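Local coordinates for protein anthranilate synthase component I (Streptococcus pneumoniae serotype 4, PDB 5KCK) that is a subunit of anthranilate synthase, a mixed alpha/beta protein with antiparallel sheets, at residues A[410-424]-A[437-449]. Residues are numbered along the deposited sequence; the frame is centred on the assembly and turned at random.
Sequences RTMILKNQRAYVQAG and YQETINKAKSMTR
Gly424 O accepts a hydrogen bond from Lys443 NZ at 2.7 Å, the ammonium lying 24° out of the carbonyl plane. The long lysine chain, bent at its third torsion (chi3 -71°), carries the charge from the helix to the strand backbone. One turn earlier on the helix, Thr440 OG1 gives a weak hydrogen bond to Ala423 O (3.4 Å). Beside these polar links two alanines let helix and strand come close: the methyls Ala423 CB and Ala444 CB meet at 3.6 Å, and the axes of strand 418-424 and helix 437-446 come within 6.6 Å. Val421, branched at CB, lays CG2 against Ala444 O. Further along, selenomethionine Met447 suits a longer reach, its flexible, unbranched chain running to the neighbouring strand. Its SE packs 3.4 Å from Arg410 O, and its terminal CE lies 3.8 Å from Met412 CB, also selenomethionine. Phe229 of helix 226-236 touches both Met412 and Met447. Gln422 CB is directed away from the helix; its amide hydrogen-bonds Ser215 and Arg217 of strand 211-221. Strands 411-415 and 418-427 form a beta hairpin, joined by a type I' turn, and the C-terminal helix 433-446 folds back to pack across one face of its antiparallel sheet.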
loop_
_atom_site.group_PDB
_atom_site.type_symbol
_atom_site.label_atom_id
_atom_site.label_comp_id
_atom_site.label_asym_id
_atom_site.label_seq_id
_atom_site.Cartn_x
_atom_site.Cartn_y
_atom_site.Cartn_z
ATOM N N ARG A 410 19.254 -10.718 9.666
ATOM C CA ARG A 410 18.942 -10.478 8.259
ATOM C C ARG A 410 19.521 -9.139 7.809
ATOM O O ARG A 410 18.878 -8.343 7.119
ATOM C CB ARG A 410 17.437 -10.547 8.016
ATOM C CG ARG A 410 16.826 -11.905 8.324
ATOM C CD ARG A 410 16.400 -12.595 7.042
ATOM N NE ARG A 410 15.517 -11.726 6.274
ATOM C CZ ARG A 410 14.209 -11.629 6.480
ATOM N NH1 ARG A 410 13.627 -12.362 7.423
ATOM N NH2 ARG A 410 13.479 -10.801 5.745
ATOM N N THR A 411 20.754 -8.887 8.221
ATOM C CA THR A 411 21.413 -7.612 8.003
ATOM C C THR A 411 22.744 -7.859 7.313
ATOM O O THR A 411 23.507 -8.738 7.725
ATOM C CB THR A 411 21.617 -6.888 9.333
ATOM O OG1 THR A 411 20.335 -6.613 9.913
ATOM C CG2 THR A 411 22.377 -5.589 9.136
HETATM N N MSE A 412 23.010 -7.091 6.265
HETATM C CA MSE A 412 24.263 -7.182 5.531
HETATM C C MSE A 412 25.179 -5.983 5.821
HETATM O O MSE A 412 24.727 -4.843 5.891
HETATM C CB MSE A 412 23.969 -7.290 4.029
HETATM C CG MSE A 412 25.179 -7.337 3.124
HETATM SE SE MSE A 412 24.653 -7.311 1.216
HETATM C CE MSE A 412 23.760 -9.055 1.145
ATOM N N ILE A 413 26.472 -6.247 5.980
ATOM C CA ILE A 413 27.474 -5.210 6.191
ATOM C C ILE A 413 28.333 -5.121 4.940
ATOM O O ILE A 413 28.912 -6.126 4.504
ATOM C CB ILE A 413 28.358 -5.504 7.417
ATOM C CG1 ILE A 413 27.515 -5.938 8.621
ATOM C CG2 ILE A 413 29.233 -4.304 7.735
ATOM C CD1 ILE A 413 26.424 -4.979 8.968
ATOM N N LEU A 414 28.449 -3.917 4.387
ATOM C CA LEU A 414 29.337 -3.642 3.259
ATOM C C LEU A 414 30.524 -2.836 3.767
ATOM O O LEU A 414 30.372 -1.675 4.159
ATOM C CB LEU A 414 28.607 -2.894 2.147
ATOM C CG LEU A 414 28.060 -3.818 1.061
ATOM C CD1 LEU A 414 27.011 -4.736 1.623
ATOM C CD2 LEU A 414 27.497 -3.010 -0.068
ATOM N N LYS A 415 31.700 -3.451 3.755
ATOM C CA LYS A 415 32.907 -2.816 4.263
ATOM C C LYS A 415 34.106 -3.584 3.730
ATOM O O LYS A 415 34.015 -4.785 3.461
ATOM C CB LYS A 415 32.911 -2.793 5.799
ATOM C CG LYS A 415 33.966 -1.901 6.436
ATOM C CD LYS A 415 33.855 -1.936 7.958
ATOM C CE LYS A 415 34.820 -0.952 8.600
ATOM N NZ LYS A 415 36.212 -1.075 8.061
ATOM N N ASN A 416 35.231 -2.880 3.579
ATOM C CA ASN A 416 36.478 -3.490 3.108
ATOM C C ASN A 416 36.311 -4.090 1.715
ATOM O O ASN A 416 36.961 -5.080 1.372
ATOM C CB ASN A 416 36.984 -4.554 4.090
ATOM C CG ASN A 416 36.937 -4.087 5.535
ATOM O OD1 ASN A 416 37.400 -2.994 5.861
ATOM N ND2 ASN A 416 36.363 -4.912 6.409
ATOM N N GLN A 417 35.412 -3.508 0.922
ATOM C CA GLN A 417 35.082 -3.980 -0.423
ATOM C C GLN A 417 34.485 -5.387 -0.414
ATOM O O GLN A 417 34.532 -6.095 -1.425
ATOM C CB GLN A 417 36.311 -3.917 -1.340
ATOM C CG GLN A 417 37.054 -2.588 -1.287
ATOM C CD GLN A 417 36.487 -1.565 -2.250
ATOM O OE1 GLN A 417 35.947 -0.532 -1.840
ATOM N NE2 GLN A 417 36.618 -1.840 -3.545
ATOM N N ARG A 418 33.916 -5.804 0.714
ATOM C CA ARG A 418 33.257 -7.095 0.839
ATOM C C ARG A 418 31.843 -6.896 1.372
ATOM O O ARG A 418 31.503 -5.842 1.910
ATOM C CB ARG A 418 34.038 -8.040 1.765
ATOM C CG ARG A 418 35.382 -8.463 1.213
ATOM C CD ARG A 418 36.055 -9.516 2.092
ATOM N NE ARG A 418 35.433 -10.834 1.985
ATOM C CZ ARG A 418 35.586 -11.649 0.949
ATOM N NH1 ARG A 418 36.335 -11.274 -0.081
ATOM N NH2 ARG A 418 34.987 -12.834 0.938
ATOM N N ALA A 419 31.015 -7.925 1.208
ATOM C CA ALA A 419 29.655 -7.939 1.734
ATOM C C ALA A 419 29.546 -9.085 2.726
ATOM O O ALA A 419 29.797 -10.240 2.367
ATOM C CB ALA A 419 28.633 -8.095 0.607
ATOM N N TYR A 420 29.168 -8.776 3.963
ATOM C CA TYR A 420 29.136 -9.768 5.034
ATOM C C TYR A 420 27.699 -10.063 5.435
ATOM O O TYR A 420 26.923 -9.143 5.716
ATOM C CB TYR A 420 29.915 -9.293 6.262
ATOM C CG TYR A 420 31.347 -8.876 5.998
ATOM C CD1 TYR A 420 31.662 -7.564 5.656
ATOM C CD2 TYR A 420 32.388 -9.789 6.121
ATOM C CE1 TYR A 420 32.975 -7.184 5.433
ATOM C CE2 TYR A 420 33.693 -9.420 5.906
ATOM C CZ TYR A 420 33.988 -8.121 5.563
ATOM O OH TYR A 420 35.301 -7.766 5.344
ATOM N N VAL A 421 27.355 -11.347 5.487
ATOM C CA VAL A 421 26.086 -11.776 6.060
ATOM C C VAL A 421 26.369 -12.834 7.115
ATOM O O VAL A 421 27.410 -13.494 7.098
ATOM C CB VAL A 421 25.116 -12.318 4.992
ATOM C CG1 VAL A 421 24.704 -11.200 4.055
ATOM C CG2 VAL A 421 25.778 -13.445 4.218
ATOM N N GLN A 422 25.415 -13.000 8.031
ATOM C CA GLN A 422 25.616 -13.862 9.184
ATOM C C GLN A 422 24.263 -14.350 9.686
ATOM O O GLN A 422 23.284 -13.602 9.656
ATOM C CB GLN A 422 26.371 -13.110 10.293
ATOM C CG GLN A 422 26.769 -13.956 11.489
ATOM C CD GLN A 422 27.948 -13.366 12.251
ATOM O OE1 GLN A 422 28.452 -12.304 11.899
ATOM N NE2 GLN A 422 28.394 -14.058 13.295
ATOM N N ALA A 423 24.213 -15.603 10.144
ATOM C CA ALA A 423 22.974 -16.149 10.684
ATOM C C ALA A 423 23.284 -17.233 11.705
ATOM O O ALA A 423 24.261 -17.975 11.574
ATOM C CB ALA A 423 22.072 -16.716 9.590
ATOM N N GLY A 424 22.428 -17.323 12.725
ATOM C CA GLY A 424 22.635 -18.216 13.841
ATOM C C GLY A 424 21.577 -19.309 13.912
ATOM O O GLY A 424 20.565 -19.290 13.215
ATOM N N TYR A 437 23.991 -26.668 10.596
ATOM C CA TYR A 437 24.836 -26.049 9.582
ATOM C C TYR A 437 24.003 -25.607 8.387
ATOM O O TYR A 437 24.168 -24.489 7.882
ATOM C CB TYR A 437 25.934 -27.017 9.137
ATOM C CG TYR A 437 26.582 -26.623 7.831
ATOM C CD1 TYR A 437 27.547 -25.628 7.786
ATOM C CD2 TYR A 437 26.225 -27.246 6.638
ATOM C CE1 TYR A 437 28.144 -25.261 6.591
ATOM C CE2 TYR A 437 26.812 -26.891 5.446
ATOM C CZ TYR A 437 27.770 -25.898 5.423
ATOM O OH TYR A 437 28.354 -25.544 4.229
ATOM N N GLN A 438 23.085 -26.472 7.938
ATOM C CA GLN A 438 22.227 -26.142 6.805
ATOM C C GLN A 438 21.293 -24.986 7.135
ATOM O O GLN A 438 21.184 -24.026 6.365
ATOM C CB GLN A 438 21.425 -27.369 6.383
ATOM C CG GLN A 438 21.244 -27.486 4.884
ATOM C CD GLN A 438 22.567 -27.603 4.144
ATOM O OE1 GLN A 438 23.297 -28.589 4.296
ATOM N NE2 GLN A 438 22.886 -26.592 3.344
ATOM N N GLU A 439 20.599 -25.070 8.273
ATOM C CA GLU A 439 19.710 -23.991 8.687
ATOM C C GLU A 439 20.435 -22.654 8.666
ATOM O O GLU A 439 19.870 -21.626 8.276
ATOM C CB GLU A 439 19.165 -24.281 10.087
ATOM C CG GLU A 439 18.247 -23.209 10.636
ATOM C CD GLU A 439 16.934 -23.125 9.880
ATOM O OE1 GLU A 439 16.558 -24.120 9.214
ATOM O OE2 GLU A 439 16.280 -22.062 9.950
ATOM N N THR A 440 21.704 -22.663 9.054
ATOM C CA THR A 440 22.462 -21.429 9.175
ATOM C C THR A 440 22.811 -20.841 7.807
ATOM O O THR A 440 22.677 -19.631 7.591
ATOM C CB THR A 440 23.706 -21.712 10.013
ATOM O OG1 THR A 440 23.483 -21.260 11.355
ATOM C CG2 THR A 440 24.912 -21.045 9.437
ATOM N N ILE A 441 23.240 -21.679 6.862
ATOM C CA ILE A 441 23.648 -21.140 5.572
ATOM C C ILE A 441 22.426 -20.718 4.766
ATOM O O ILE A 441 22.480 -19.739 4.013
ATOM C CB ILE A 441 24.537 -22.151 4.814
ATOM C CG1 ILE A 441 25.049 -21.540 3.509
ATOM C CG2 ILE A 441 23.798 -23.453 4.540
ATOM C CD1 ILE A 441 26.197 -22.295 2.891
ATOM N N ASN A 442 21.300 -21.415 4.930
ATOM C CA ASN A 442 20.082 -21.014 4.236
ATOM C C ASN A 442 19.588 -19.668 4.743
ATOM O O ASN A 442 19.268 -18.774 3.952
ATOM C CB ASN A 442 18.999 -22.078 4.404
ATOM C CG ASN A 442 19.413 -23.418 3.834
ATOM O OD1 ASN A 442 20.178 -23.489 2.870
ATOM N ND2 ASN A 442 18.916 -24.492 4.432
ATOM N N LYS A 443 19.526 -19.503 6.065
ATOM C CA LYS A 443 19.075 -18.239 6.632
ATOM C C LYS A 443 19.993 -17.095 6.217
ATOM O O LYS A 443 19.527 -16.060 5.726
ATOM C CB LYS A 443 19.008 -18.339 8.152
ATOM C CG LYS A 443 17.706 -18.864 8.683
ATOM C CD LYS A 443 17.449 -18.325 10.077
ATOM C CE LYS A 443 18.379 -18.955 11.088
ATOM N NZ LYS A 443 18.166 -18.408 12.460
ATOM N N ALA A 444 21.306 -17.269 6.402
ATOM C CA ALA A 444 22.256 -16.204 6.094
ATOM C C ALA A 444 22.159 -15.748 4.644
ATOM O O ALA A 444 22.343 -14.560 4.353
ATOM C CB ALA A 444 23.682 -16.665 6.406
ATOM N N LYS A 445 21.856 -16.659 3.728
ATOM C CA LYS A 445 21.887 -16.361 2.306
ATOM C C LYS A 445 20.511 -16.104 1.703
ATOM O O LYS A 445 20.418 -15.876 0.490
ATOM C CB LYS A 445 22.568 -17.508 1.550
ATOM C CG LYS A 445 24.077 -17.547 1.708
ATOM C CD LYS A 445 24.658 -18.721 0.941
ATOM C CE LYS A 445 26.164 -18.801 1.095
ATOM N NZ LYS A 445 26.728 -19.887 0.260
ATOM N N SER A 446 19.438 -16.148 2.499
ATOM C CA SER A 446 18.124 -15.905 1.913
ATOM C C SER A 446 17.947 -14.444 1.521
ATOM O O SER A 446 17.127 -14.146 0.647
ATOM C CB SER A 446 17.009 -16.355 2.865
ATOM O OG SER A 446 17.043 -15.649 4.092
HETATM N N MSE A 447 18.704 -13.540 2.137
HETATM C CA MSE A 447 18.832 -12.159 1.675
HETATM C C MSE A 447 19.367 -12.049 0.261
HETATM O O MSE A 447 18.922 -11.209 -0.520
HETATM C CB MSE A 447 19.790 -11.380 2.561
HETATM C CG MSE A 447 19.274 -10.907 3.875
HETATM SE SE MSE A 447 20.683 -9.747 4.555
HETATM C CE MSE A 447 20.324 -8.166 3.460
ATOM N N THR A 448 20.361 -12.894 -0.034
ATOM C CA THR A 448 21.189 -12.757 -1.227
ATOM C C THR A 448 20.380 -12.746 -2.519
ATOM O O THR A 448 20.847 -12.194 -3.522
ATOM C CB THR A 448 22.219 -13.889 -1.252
ATOM O OG1 THR A 448 22.925 -13.913 -0.004
ATOM C CG2 THR A 448 23.216 -13.712 -2.391
ATOM N N ARG A 449 19.181 -13.321 -2.514
ATOM C CA ARG A 449 18.333 -13.406 -3.704
ATOM C C ARG A 449 18.204 -12.095 -4.480
ATOM O O ARG A 449 17.982 -12.103 -5.695
ATOM C CB ARG A 449 16.942 -13.892 -3.306
ATOM C CG ARG A 449 16.958 -15.236 -2.624
ATOM C CD ARG A 449 15.567 -15.820 -2.529
ATOM N NE ARG A 449 15.611 -17.279 -2.505
ATOM C CZ ARG A 449 15.700 -18.011 -1.399
ATOM N NH1 ARG A 449 15.749 -17.421 -0.211
ATOM N NH2 ARG A 449 15.736 -19.334 -1.483
#